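Local coordinates for protein deoxyhypusine hydroxylase (Homo sapiens, PDB 4D50) that hydroxylates the deoxyhypusine side chain of the translation factor eIF5A with a diiron centre and dioxygen, completing the formation of hypusine, at residues Asp13-Thr18 with Phe30-Thr35; Ala46-Ala51 with Tyr65-Met70; Val123-Gln128 with Cys205-Phe210. One frame throughout, in Å; residues are numbered along the deposited sequence.

Interaction 1 of 3, residues Asp13-Thr18 with Phe30-Thr35; sequences DAIGQT and FRALFT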
loop_
_atom_site.group_PDB
_atom_site.type_symbol
_atom_site.label_atom_id
_atom_site.label_comp_id
_atom_site.label_asym_id
_atom_site.label_seq_id
_atom_site.Cartn_x
_atom_site.Cartn_y
_atom_site.Cartn_z
ATOM N N ASP A 13 24.029 -4.957 -0.187
ATOM C CA ASP A 13 24.533 -4.376 1.055
ATOM C C ASP A 13 24.741 -2.896 0.907
ATOM O O ASP A 13 24.474 -2.104 1.814
ATOM C CB ASP A 13 25.843 -5.063 1.436
ATOM C CG ASP A 13 25.627 -6.486 1.841
ATOM O OD1 ASP A 13 24.458 -6.856 2.170
ATOM O OD2 ASP A 13 26.620 -7.269 1.820
ATOM N N ALA A 14 25.141 -2.512 -0.286
ATOM C CA ALA A 14 25.332 -1.110 -0.659
ATOM C C ALA A 14 24.034 -0.342 -0.651
ATOM O O ALA A 14 23.965 0.751 -0.070
ATOM C CB ALA A 14 25.934 -1.034 -2.039
ATOM N N ILE A 15 23.025 -0.911 -1.314
ATOM C CA ILE A 15 21.689 -0.318 -1.347
ATOM C C ILE A 15 21.087 -0.276 0.064
ATOM O O ILE A 15 20.460 0.727 0.479
ATOM C CB ILE A 15 20.782 -1.088 -2.340
ATOM C CG1 ILE A 15 21.344 -0.916 -3.757
ATOM C CG2 ILE A 15 19.313 -0.609 -2.277
ATOM C CD1 ILE A 15 20.961 -2.028 -4.713
ATOM N N GLY A 16 21.184 -1.380 0.753
ATOM C CA GLY A 16 20.824 -1.467 2.147
ATOM C C GLY A 16 21.390 -0.357 3.023
ATOM O O GLY A 16 20.661 0.221 3.867
ATOM N N GLN A 17 22.683 -0.082 2.883
ATOM C CA GLN A 17 23.261 1.023 3.671
ATOM C C GLN A 17 22.557 2.319 3.364
ATOM O O GLN A 17 22.403 3.138 4.265
ATOM C CB GLN A 17 24.789 1.115 3.488
ATOM C CG GLN A 17 25.486 0.183 4.468
ATOM C CD GLN A 17 26.815 -0.380 3.986
ATOM O OE1 GLN A 17 27.229 -0.192 2.846
ATOM N NE2 GLN A 17 27.497 -1.078 4.890
ATOM N N THR A 18 22.153 2.520 2.115
ATOM C CA THR A 18 21.473 3.777 1.685
ATOM C C THR A 18 20.096 3.868 2.376
ATOM O O THR A 18 19.833 4.814 3.023
ATOM C CB THR A 18 21.295 3.831 0.218
ATOM O OG1 THR A 18 22.579 3.831 -0.410
ATOM C CG2 THR A 18 20.540 5.043 -0.218
ATOM N N PHE A 30 13.765 5.708 -0.621
ATOM C CA PHE A 30 12.666 4.969 -1.308
ATOM C C PHE A 30 13.141 4.177 -2.461
ATOM O O PHE A 30 12.752 3.030 -2.681
ATOM C CB PHE A 30 11.536 5.919 -1.770
ATOM C CG PHE A 30 10.485 6.106 -0.738
ATOM C CD1 PHE A 30 10.782 6.762 0.434
ATOM C CD2 PHE A 30 9.212 5.592 -0.925
ATOM C CE1 PHE A 30 9.825 6.937 1.410
ATOM C CE2 PHE A 30 8.271 5.727 0.066
ATOM C CZ PHE A 30 8.575 6.412 1.231
ATOM N N ARG A 31 14.049 4.773 -3.208
ATOM C CA ARG A 31 14.650 4.120 -4.348
ATOM C C ARG A 31 15.378 2.903 -3.898
ATOM O O ARG A 31 15.240 1.862 -4.536
ATOM C CB ARG A 31 15.665 5.033 -5.055
ATOM C CG ARG A 31 15.013 5.972 -5.996
ATOM C CD ARG A 31 16.028 6.982 -6.545
ATOM N NE ARG A 31 15.285 8.143 -7.006
ATOM C CZ ARG A 31 14.508 8.141 -8.091
ATOM N NH1 ARG A 31 14.424 7.065 -8.881
ATOM N NH2 ARG A 31 13.824 9.231 -8.406
ATOM N N ALA A 32 16.125 3.006 -2.818
ATOM C CA ALA A 32 16.846 1.805 -2.260
ATOM C C ALA A 32 15.869 0.710 -1.872
ATOM O O ALA A 32 16.048 -0.485 -2.131
ATOM C CB ALA A 32 17.684 2.218 -1.082
ATOM N N LEU A 33 14.837 1.116 -1.140
ATOM C CA LEU A 33 13.831 0.184 -0.697
ATOM C C LEU A 33 13.181 -0.590 -1.835
ATOM O O LEU A 33 13.071 -1.781 -1.766
ATOM C CB LEU A 33 12.720 0.910 0.100
ATOM C CG LEU A 33 11.480 0.068 0.455
ATOM C CD1 LEU A 33 11.836 -1.140 1.351
ATOM C CD2 LEU A 33 10.421 0.947 1.113
ATOM N N PHE A 34 12.676 0.087 -2.890
ATOM C CA PHE A 34 12.064 -0.602 -3.970
ATOM C C PHE A 34 13.040 -1.421 -4.798
ATOM O O PHE A 34 12.680 -2.469 -5.317
ATOM C CB PHE A 34 11.188 0.349 -4.790
ATOM C CG PHE A 34 9.915 0.664 -4.065
ATOM C CD1 PHE A 34 8.896 -0.322 -3.924
ATOM C CD2 PHE A 34 9.736 1.883 -3.483
ATOM C CE1 PHE A 34 7.746 -0.083 -3.195
ATOM C CE2 PHE A 34 8.574 2.121 -2.740
ATOM C CZ PHE A 34 7.608 1.140 -2.609
ATOM N N THR A 35 14.295 -1.036 -4.813
ATOM C CA THR A 35 15.258 -1.901 -5.473
ATOM C C THR A 35 15.404 -3.195 -4.647
ATOM O O THR A 35 15.396 -4.278 -5.227
ATOM C CB THR A 35 16.590 -1.168 -5.654
ATOM O OG1 THR A 35 16.323 0.017 -6.417
ATOM C CG2 THR A 35 17.672 -2.035 -6.387
#

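Interaction 2 of 3, residues Ala46-Ala51 with Tyr65-Met70; sequences AWISQA and YCLGQM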
loop_
_atom_site.group_PDB
_atom_site.type_symbol
_atom_site.label_atom_id
_atom_site.label_comp_id
_atom_site.label_asym_id
_atom_site.label_seq_id
_atom_site.Cartn_x
_atom_site.Cartn_y
_atom_site.Cartn_z
ATOM N N ALA A 46 16.724 -8.422 5.615
ATOM C CA ALA A 46 17.374 -7.904 6.809
ATOM C C ALA A 46 17.595 -6.407 6.822
ATOM O O ALA A 46 17.378 -5.779 7.843
ATOM C CB ALA A 46 18.702 -8.625 7.047
ATOM N N TRP A 47 18.011 -5.851 5.715
ATOM C CA TRP A 47 18.239 -4.440 5.597
ATOM C C TRP A 47 16.883 -3.673 5.687
ATOM O O TRP A 47 16.807 -2.634 6.285
ATOM C CB TRP A 47 18.917 -4.111 4.278
ATOM C CG TRP A 47 20.383 -4.438 4.169
ATOM C CD1 TRP A 47 20.959 -5.364 3.337
ATOM C CD2 TRP A 47 21.463 -3.787 4.851
ATOM N NE1 TRP A 47 22.328 -5.342 3.466
ATOM C CE2 TRP A 47 22.671 -4.413 4.418
ATOM C CE3 TRP A 47 21.528 -2.781 5.812
ATOM C CZ2 TRP A 47 23.922 -4.027 4.892
ATOM C CZ3 TRP A 47 22.788 -2.386 6.292
ATOM C CH2 TRP A 47 23.965 -3.028 5.846
ATOM N N ILE A 48 15.841 -4.226 5.102
ATOM C CA ILE A 48 14.492 -3.569 5.111
ATOM C C ILE A 48 14.003 -3.574 6.565
ATOM O O ILE A 48 13.402 -2.628 7.055
ATOM C CB ILE A 48 13.492 -4.298 4.198
ATOM C CG1 ILE A 48 13.864 -4.126 2.698
ATOM C CG2 ILE A 48 12.055 -3.827 4.381
ATOM C CD1 ILE A 48 13.023 -4.928 1.773
ATOM N N SER A 49 14.293 -4.694 7.252
ATOM C CA SER A 49 13.837 -4.941 8.595
ATOM C C SER A 49 14.540 -4.029 9.559
ATOM O O SER A 49 13.909 -3.520 10.489
ATOM C CB SER A 49 14.134 -6.415 8.973
ATOM O OG SER A 49 13.244 -7.308 8.257
ATOM N N GLN A 50 15.813 -3.777 9.278
ATOM C CA GLN A 50 16.608 -2.843 10.067
ATOM C C GLN A 50 16.038 -1.425 10.036
ATOM O O GLN A 50 16.085 -0.723 11.031
ATOM C CB GLN A 50 18.090 -2.899 9.654
ATOM C CG GLN A 50 19.077 -2.112 10.532
ATOM C CD GLN A 50 20.523 -2.209 10.014
ATOM O OE1 GLN A 50 20.932 -3.235 9.532
ATOM N NE2 GLN A 50 21.244 -1.087 10.006
ATOM N N ALA A 51 15.479 -1.018 8.918
ATOM C CA ALA A 51 14.874 0.342 8.811
ATOM C C ALA A 51 13.624 0.606 9.624
ATOM O O ALA A 51 13.188 1.784 9.709
ATOM C CB ALA A 51 14.649 0.687 7.348
ATOM N N TYR A 65 4.909 -2.773 3.499
ATOM C CA TYR A 65 4.285 -3.078 2.227
ATOM C C TYR A 65 5.170 -3.917 1.308
ATOM O O TYR A 65 4.778 -4.942 0.774
ATOM C CB TYR A 65 3.914 -1.787 1.506
ATOM C CG TYR A 65 3.361 -1.929 0.121
ATOM C CD1 TYR A 65 2.068 -2.385 -0.103
ATOM C CD2 TYR A 65 4.192 -1.752 -0.991
ATOM C CE1 TYR A 65 1.570 -2.539 -1.412
ATOM C CE2 TYR A 65 3.706 -1.850 -2.274
ATOM C CZ TYR A 65 2.431 -2.326 -2.484
ATOM O OH TYR A 65 1.998 -2.393 -3.751
ATOM N N CYS A 66 6.422 -3.531 1.241
ATOM C CA CYS A 66 7.424 -4.220 0.421
ATOM C C CYS A 66 7.613 -5.650 0.889
ATOM O O CYS A 66 7.652 -6.535 0.048
ATOM C CB CYS A 66 8.780 -3.497 0.338
ATOM S SG CYS A 66 8.677 -2.035 -0.712
ATOM N N LEU A 67 7.688 -5.888 2.218
ATOM C CA LEU A 67 7.899 -7.268 2.697
ATOM C C LEU A 67 6.699 -8.114 2.341
ATOM O O LEU A 67 6.794 -9.338 2.148
ATOM C CB LEU A 67 8.120 -7.279 4.231
ATOM C CG LEU A 67 9.476 -6.639 4.673
ATOM C CD1 LEU A 67 9.557 -6.594 6.168
ATOM C CD2 LEU A 67 10.695 -7.361 4.080
ATOM N N GLY A 68 5.537 -7.498 2.358
ATOM C CA GLY A 68 4.332 -8.206 1.955
ATOM C C GLY A 68 4.435 -8.667 0.506
ATOM O O GLY A 68 4.094 -9.820 0.182
ATOM N N GLN A 69 4.705 -7.740 -0.356
ATOM C CA GLN A 69 4.723 -7.968 -1.798
ATOM C C GLN A 69 5.798 -8.960 -2.226
ATOM O O GLN A 69 5.610 -9.645 -3.270
ATOM C CB GLN A 69 4.889 -6.599 -2.532
ATOM C CG GLN A 69 3.764 -5.654 -2.244
ATOM C CD GLN A 69 2.452 -6.086 -2.789
ATOM O OE1 GLN A 69 2.353 -6.299 -3.960
ATOM N NE2 GLN A 69 1.423 -6.186 -1.929
ATOM N N MET A 70 6.884 -9.043 -1.403
ATOM C CA MET A 70 7.988 -9.970 -1.599
ATOM C C MET A 70 7.572 -11.433 -1.422
ATOM O O MET A 70 8.192 -12.341 -1.970
ATOM C CB MET A 70 9.130 -9.594 -0.737
ATOM C CG MET A 70 9.797 -8.281 -1.167
ATOM S SD MET A 70 10.875 -7.594 0.082
ATOM C CE MET A 70 12.351 -8.483 -0.271
#

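Interaction 3 of 3, residues Val123-Gln128 with Cys205-Phe210; sequences VAETCQ and CGSALF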
loop_
_atom_site.group_PDB
_atom_site.type_symbol
_atom_site.label_atom_id
_atom_site.label_comp_id
_atom_site.label_asym_id
_atom_site.label_seq_id
_atom_site.Cartn_x
_atom_site.Cartn_y
_atom_site.Cartn_z
ATOM N N VAL A 123 -6.306 -1.418 12.158
ATOM C CA VAL A 123 -5.573 -2.722 12.359
ATOM C C VAL A 123 -6.560 -3.907 12.386
ATOM O O VAL A 123 -6.337 -4.872 11.794
ATOM C CB VAL A 123 -4.733 -2.709 13.663
ATOM C CG1 VAL A 123 -4.078 -4.056 13.965
ATOM C CG2 VAL A 123 -3.671 -1.616 13.586
ATOM N N ALA A 124 -7.577 -3.802 13.235
ATOM C CA ALA A 124 -8.699 -4.715 13.278
ATOM C C ALA A 124 -9.265 -5.006 11.910
ATOM O O ALA A 124 -9.336 -6.167 11.518
ATOM C CB ALA A 124 -9.787 -4.177 14.143
ATOM N N GLU A 125 -9.614 -3.949 11.156
ATOM C CA GLU A 125 -10.112 -4.132 9.803
ATOM C C GLU A 125 -9.139 -4.801 8.842
ATOM O O GLU A 125 -9.562 -5.683 8.083
ATOM C CB GLU A 125 -10.617 -2.815 9.200
ATOM C CG GLU A 125 -11.849 -2.315 9.909
ATOM C CD GLU A 125 -12.499 -1.088 9.251
ATOM O OE1 GLU A 125 -11.777 -0.335 8.587
ATOM O OE2 GLU A 125 -13.684 -0.821 9.486
ATOM N N THR A 126 -7.904 -4.349 8.868
ATOM C CA THR A 126 -6.848 -4.946 8.019
ATOM C C THR A 126 -6.744 -6.461 8.324
ATOM O O THR A 126 -6.675 -7.254 7.377
ATOM C CB THR A 126 -5.485 -4.353 8.367
ATOM O OG1 THR A 126 -5.520 -2.964 7.966
ATOM C CG2 THR A 126 -4.371 -5.090 7.707
ATOM N N CYS A 127 -6.807 -6.851 9.599
ATOM C CA CYS A 127 -6.539 -8.241 9.948
ATOM C C CYS A 127 -7.802 -9.062 9.617
ATOM O O CYS A 127 -7.715 -10.257 9.218
ATOM C CB CYS A 127 -6.085 -8.425 11.451
ATOM S SG CYS A 127 -4.505 -7.663 11.750
ATOM N N GLN A 128 -8.981 -8.441 9.683
ATOM C CA GLN A 128 -10.191 -9.136 9.235
ATOM C C GLN A 128 -10.105 -9.479 7.782
ATOM O O GLN A 128 -10.462 -10.587 7.364
ATOM C CB GLN A 128 -11.416 -8.308 9.555
ATOM C CG GLN A 128 -11.671 -8.211 11.070
ATOM C CD GLN A 128 -12.602 -7.075 11.391
ATOM O OE1 GLN A 128 -13.443 -6.709 10.566
ATOM N NE2 GLN A 128 -12.416 -6.464 12.510
ATOM N N CYS A 205 -17.088 7.497 1.565
ATOM C CA CYS A 205 -17.782 6.549 2.430
ATOM C C CYS A 205 -16.818 5.615 3.108
ATOM O O CYS A 205 -15.591 5.833 3.100
ATOM C CB CYS A 205 -18.903 5.830 1.680
ATOM S SG CYS A 205 -18.363 4.754 0.349
ATOM N N GLY A 206 -17.362 4.601 3.760
ATOM C CA GLY A 206 -16.584 3.640 4.554
ATOM C C GLY A 206 -15.649 4.189 5.608
ATOM O O GLY A 206 -15.657 5.346 5.944
ATOM N N SER A 207 -14.837 3.296 6.120
ATOM C CA SER A 207 -13.831 3.614 7.097
ATOM C C SER A 207 -12.653 4.287 6.413
ATOM O O SER A 207 -12.528 4.280 5.189
ATOM C CB SER A 207 -13.359 2.297 7.737
ATOM O OG SER A 207 -12.685 1.458 6.801
ATOM N N ALA A 208 -11.727 4.790 7.241
ATOM C CA ALA A 208 -10.484 5.348 6.735
ATOM C C ALA A 208 -9.664 4.297 5.975
ATOM O O ALA A 208 -9.146 4.579 4.905
ATOM C CB ALA A 208 -9.660 5.926 7.897
ATOM N N LEU A 209 -9.601 3.047 6.458
ATOM C CA LEU A 209 -8.895 1.977 5.706
ATOM C C LEU A 209 -9.457 1.848 4.303
ATOM O O LEU A 209 -8.701 1.886 3.305
ATOM C CB LEU A 209 -9.010 0.637 6.421
ATOM C CG LEU A 209 -7.962 -0.371 5.993
ATOM C CD1 LEU A 209 -6.588 -0.030 6.500
ATOM C CD2 LEU A 209 -8.350 -1.764 6.429
ATOM N N PHE A 210 -10.793 1.723 4.211
ATOM C CA PHE A 210 -11.486 1.652 2.924
ATOM C C PHE A 210 -11.155 2.796 1.989
ATOM O O PHE A 210 -10.783 2.546 0.810
ATOM C CB PHE A 210 -13.007 1.623 3.165
ATOM C CG PHE A 210 -13.870 1.630 1.898
ATOM C CD1 PHE A 210 -14.253 2.838 1.307
ATOM C CD2 PHE A 210 -14.314 0.464 1.317
ATOM C CE1 PHE A 210 -15.088 2.869 0.228
ATOM C CE2 PHE A 210 -15.069 0.499 0.123
ATOM C CZ PHE A 210 -15.466 1.696 -0.386
HETATM O O HOH W 1 -10.361 2.029 9.260
#

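Interaction 1 of 3, residues Asp13-Thr18 with Phe30-Thr35
I15 on helix 3-20 uses two of its methyl groups against A32 and T35 on helix 26-39. Its chi1 of -65° puts CG2 opposite the backbone N, where this branch lies on the main chain of A32: I15 CG2 is 3.3 Å from A32 O. The same methyl is 3.5 Å from A32 CA, closer than carbon atoms usually sit, so this is the tight spot of the crossing. The longer branch leaves on the other side of CB and runs on nearly extended, until CD1 meets T35 CG2 at 3.7 Å; the two side chains cross there at about a right angle. A32 CB points toward helix 3-20 and is met from two sites one turn apart, by I15 CG2 and by T18 CG2, the latter more loosely at 4.1 Å. Both threonines turn their hydroxyls back to their own helices. T35 OG1 bonds to R31 O at 2.8 Å with a C=O...O angle of 148°, tilted from the carbonyl plane, while T35 N reaches the same oxygen from the opposite face; T18 OG1 makes only a weak bond to A14 O. With its hydroxyl held so, T35 presents its methyl to I15. The helix axes pass 8.5 Å apart at 140°, an obliquely antiparallel hairpin consistent with the HEAT-like fold that follows. F34 and L33 point away and reach C66 of helix 57-70, L33 also touching L19 and I48. The contact thus rests on methyl packing and shape, with the small A32 letting the backbones approach closely, rather than on directional polar bonds.

Interaction 2 of 3, residues Ala46-Ala51 with Tyr65-Met70
L67 and M70 of helix 57-70 close on the single side chain of I48 in helix 42-50, and the helices run roughly antiparallel at 153°. L67 comes first and does most of the work: its CD2 lies 3.8 Å from I48 CG2, and the two side chains slide past each other in opposite directions. The other branch, L67 CD1, comes to 4.3 Å from S49 OG, a hydroxyl already bonded to I45 O one turn back. One turn beyond L67, M70 meets I48 tip to tip, with M70 SD 3.8 Å from I48 CD1. A bend at chi3 (85°) turns the M70 methyl aside, leaving CE still near I48 CD1. I48 is therefore shared, CG2 against the leucine and CD1 against both the thioether and, more loosely, L67 CD2. The axes stay 10.8 Å apart, a spacing filled by these long side chains. Around this core, C66 packs on L33, F34 and R37 of helix 26-39, whereas helix 76-84 closes another side, L79 touching L67 and M78 touching S49, as one helix layer stacks on the next in a HEAT-like array.

Interaction 3 of 3, residues Val123-Gln128 with Cys205-Phe210
The carboxylate of E125 reaches from helix 121-140 to the start of helix 208-221, where S207 OG donates to E125 OE1 at 2.7 Å. The hydroxyl comes in on the syn side, 19° out of the carboxylate plane. S207 is the N-cap, and its chi1 of 66° sets OG between the backbone N and the carbonyl carbon, facing into the first turn; there it accepts from F210 N at 3.2 Å in an almost straight bond (174°). One hydroxyl thus links the glutamate to the helix end. OE1 also takes a bond from a water, which in turn accepts from L209 N at 3.1 Å. Lying beside the amino end of a helix, the carboxylate is probably favoured in its charged form. Next to this polar bridge, L209 CD2 packs 3.7 Å from E125 CB. L209 meets T126 at about a right angle, its methyls CD1 and CD2 both bearing on T126 OG1, each 3.4 Å away. That hydroxyl is bonded to E122 O and to H94 ND1, and probably helps to orient that histidine. Were E125 shortened to an alanine, the S207 hydroxyl would probably lose its acceptor and the bridging water its carboxylate partner, leaving the capped turn freer to shift against helix 121-140. Both sides lead to the same iron: H94 and H212, the latter bonded through ND1 to L209 O, are ligands of iron 2 along with E95. The arrangement is consistent with second-shell support of a diiron site ligated by histidines and carboxylates.

Interactions 1 and 2 form one continuous patch, their centres 11 Å apart. Helix 26-39 takes part in the first and helix 42-50, next in the chain, in the second. D13 OD1 is 2.9 Å from W47 NE1, a probable hydrogen bond, G16 CA lies against the same indole, and F34 CE1 comes to 3.3 Å from C66 SG. Interaction 3 stands apart, with nearest atoms about 10 Å from interaction 2 and about 17 Å from interaction 1. It alone borders the active site: the L209 side chain is about 6 Å from an iron and from the peroxide, against about 13 Å from the side chain of L67 to an iron. Interaction 1 lies farther out, away from the annotated sites.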